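Local coordinates for protein catechol O-methyltransferase (PDB 7CVW) that transfers a methyl group from S-adenosyl-L-methionine to a hydroxyl of catechol-like compounds, with a magnesium ion as cofactor and without regiospecificity, at residues K59-L64 and I73-A78. Sequence-based numbering, arbitrary orientation.
Sequences KNILEL and IWMARA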
loop_
_atom_site.group_PDB
_atom_site.type_symbol
_atom_site.label_atom_id
_atom_site.label_comp_id
_atom_site.label_asym_id
_atom_site.label_seq_id
_atom_site.Cartn_x
_atom_site.Cartn_y
_atom_site.Cartn_z
ATOM N N LYS A 59 -10.864 -14.214 -2.713
ATOM C CA LYS A 59 -11.217 -15.538 -3.276
ATOM C C LYS A 59 -11.380 -15.435 -4.800
ATOM O O LYS A 59 -11.265 -16.469 -5.482
ATOM C CB LYS A 59 -12.503 -16.049 -2.619
ATOM C CG LYS A 59 -13.029 -17.348 -3.214
ATOM C CD LYS A 59 -14.365 -17.830 -2.675
ATOM C CE LYS A 59 -14.821 -19.077 -3.400
ATOM N NZ LYS A 59 -16.167 -19.477 -2.949
ATOM N N ASN A 60 -11.685 -14.243 -5.317
ATOM C CA ASN A 60 -11.959 -13.998 -6.752
ATOM C C ASN A 60 -11.205 -12.739 -7.167
ATOM O O ASN A 60 -11.496 -11.659 -6.651
ATOM C CB ASN A 60 -13.456 -13.903 -7.027
ATOM C CG ASN A 60 -14.117 -15.263 -6.927
ATOM O OD1 ASN A 60 -13.846 -16.149 -7.737
ATOM N ND2 ASN A 60 -14.939 -15.460 -5.908
ATOM N N ILE A 61 -10.254 -12.895 -8.073
ATOM C CA ILE A 61 -9.392 -11.767 -8.511
ATOM C C ILE A 61 -9.529 -11.618 -10.019
ATOM O O ILE A 61 -9.615 -12.660 -10.729
ATOM C CB ILE A 61 -7.932 -11.959 -8.071
ATOM C CG1 ILE A 61 -7.800 -11.966 -6.540
ATOM C CG2 ILE A 61 -7.058 -10.875 -8.686
ATOM C CD1 ILE A 61 -6.434 -12.342 -6.087
ATOM N N LEU A 62 -9.593 -10.374 -10.490
ATOM C CA LEU A 62 -9.597 -10.051 -11.939
ATOM C C LEU A 62 -8.348 -9.259 -12.243
ATOM O O LEU A 62 -8.088 -8.275 -11.544
ATOM C CB LEU A 62 -10.840 -9.235 -12.302
ATOM C CG LEU A 62 -10.945 -8.717 -13.736
ATOM C CD1 LEU A 62 -10.986 -9.837 -14.764
ATOM C CD2 LEU A 62 -12.194 -7.886 -13.867
ATOM N N GLU A 63 -7.639 -9.632 -13.302
ATOM C CA GLU A 63 -6.457 -8.874 -13.769
ATOM C C GLU A 63 -6.634 -8.510 -15.239
ATOM O O GLU A 63 -7.088 -9.356 -16.034
ATOM C CB GLU A 63 -5.199 -9.709 -13.592
ATOM C CG GLU A 63 -3.970 -9.128 -14.260
ATOM C CD GLU A 63 -2.736 -9.963 -13.972
ATOM O OE1 GLU A 63 -2.666 -11.112 -14.504
ATOM O OE2 GLU A 63 -1.856 -9.494 -13.203
ATOM N N LEU A 64 -6.321 -7.278 -15.590
ATOM C CA LEU A 64 -6.283 -6.836 -17.008
ATOM C C LEU A 64 -4.817 -6.669 -17.360
ATOM O O LEU A 64 -4.161 -5.829 -16.735
ATOM C CB LEU A 64 -7.005 -5.500 -17.173
ATOM C CG LEU A 64 -8.522 -5.522 -17.201
ATOM C CD1 LEU A 64 -9.123 -6.318 -16.084
ATOM C CD2 LEU A 64 -9.070 -4.101 -17.178
ATOM N N ILE A 73 1.057 -14.632 -10.964
ATOM C CA ILE A 73 1.559 -15.662 -10.011
ATOM C C ILE A 73 1.578 -15.093 -8.587
ATOM O O ILE A 73 1.156 -15.785 -7.659
ATOM C CB ILE A 73 2.943 -16.163 -10.451
ATOM C CG1 ILE A 73 2.804 -16.977 -11.740
ATOM C CG2 ILE A 73 3.624 -16.953 -9.346
ATOM C CD1 ILE A 73 4.092 -17.192 -12.501
ATOM N N TRP A 74 2.138 -13.900 -8.390
ATOM C CA TRP A 74 2.169 -13.241 -7.057
ATOM C C TRP A 74 0.750 -13.177 -6.481
ATOM O O TRP A 74 0.524 -13.604 -5.326
ATOM C CB TRP A 74 2.776 -11.852 -7.182
ATOM C CG TRP A 74 4.272 -11.800 -7.146
ATOM C CD1 TRP A 74 5.117 -11.479 -8.171
ATOM C CD2 TRP A 74 5.096 -12.014 -5.994
ATOM N NE1 TRP A 74 6.405 -11.472 -7.729
ATOM C CE2 TRP A 74 6.425 -11.801 -6.394
ATOM C CE3 TRP A 74 4.829 -12.349 -4.663
ATOM C CZ2 TRP A 74 7.499 -11.934 -5.506
ATOM C CZ3 TRP A 74 5.889 -12.504 -3.795
ATOM C CH2 TRP A 74 7.198 -12.255 -4.203
ATOM N N MET A 75 -0.224 -12.674 -7.223
ATOM C CA MET A 75 -1.596 -12.530 -6.665
ATOM C C MET A 75 -2.275 -13.892 -6.497
ATOM O O MET A 75 -2.930 -14.083 -5.478
ATOM C CB MET A 75 -2.469 -11.619 -7.529
ATOM C CG MET A 75 -1.965 -10.196 -7.494
ATOM S SD MET A 75 -3.064 -9.063 -8.395
ATOM C CE MET A 75 -2.750 -9.569 -10.079
ATOM N N ALA A 76 -2.150 -14.822 -7.450
ATOM C CA ALA A 76 -2.880 -16.113 -7.372
ATOM C C ALA A 76 -2.391 -16.920 -6.165
ATOM O O ALA A 76 -3.188 -17.681 -5.569
ATOM C CB ALA A 76 -2.681 -16.886 -8.647
ATOM N N ARG A 77 -1.141 -16.716 -5.754
ATOM C CA ARG A 77 -0.607 -17.417 -4.560
ATOM C C ARG A 77 -1.276 -16.937 -3.265
ATOM O O ARG A 77 -1.116 -17.651 -2.261
ATOM C CB ARG A 77 0.910 -17.267 -4.518
ATOM C CG ARG A 77 1.573 -18.233 -5.483
ATOM C CD ARG A 77 3.048 -18.008 -5.630
ATOM N NE ARG A 77 3.647 -19.082 -6.389
ATOM C CZ ARG A 77 4.917 -19.114 -6.793
ATOM N NH1 ARG A 77 5.746 -18.130 -6.506
ATOM N NH2 ARG A 77 5.354 -20.177 -7.453
ATOM N N ALA A 78 -2.040 -15.840 -3.256
ATOM C CA ALA A 78 -2.789 -15.401 -2.062
ATOM C C ALA A 78 -4.129 -16.139 -1.968
ATOM O O ALA A 78 -4.772 -16.012 -0.929
ATOM C CB ALA A 78 -3.028 -13.920 -2.106
#
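M75 reaches from its helix across to the strand and lays its terminal methyl against the carboxylate of E63, CE lying 3.3 Å from OE2 in a close contact that is not a hydrogen bond. This is the tight end of the contact: the two side chains pass each other at a slant, and CE is also 3.9 Å from the carboxylate carbon CD. E63 holds its CG anti to the backbone N (chi1 170°) and stays extended beyond it, which carries the carboxylate out from the strand; M75 turns at its last torsion (chi3 -71°), bringing CE back beside that group. The oxygens are gripped by hydroxyls, OE2 by that of S71, which binds S-adenosyl-L-methionine and is thus tied to the strand, and OE1 by those of T72 and T87, so the buried carboxylate is hydrogen-bonded at both oxygens and probably well fixed in its rotation. Strand 60-64, helix 70-76 and strand 84-89 form the first beta-alpha-beta unit of the Rossmann-like class I methyltransferase fold, and E63 stands near the C-terminal end of its strand, where it touches the bound S-adenosyl-L-homocysteine. Further back along the strand the packing is looser. I61 points its CD1 at the helix, 4.3 Å from M75 CB and 4.0 Å from M75 O, a carbonyl that accepts a hydrogen bond from A78 N (3.0 Å); no hydrogen bond joins the two segments. The nearest CA atoms of the two segments, those of I61 and A76, are 7.9 Å apart. M75 is packed further by M135 and F137 of the adjoining strand 133-138 and by L49 of helix 43-55. On the solvent side, K59 is exposed and its extended side chain leads away from the helix.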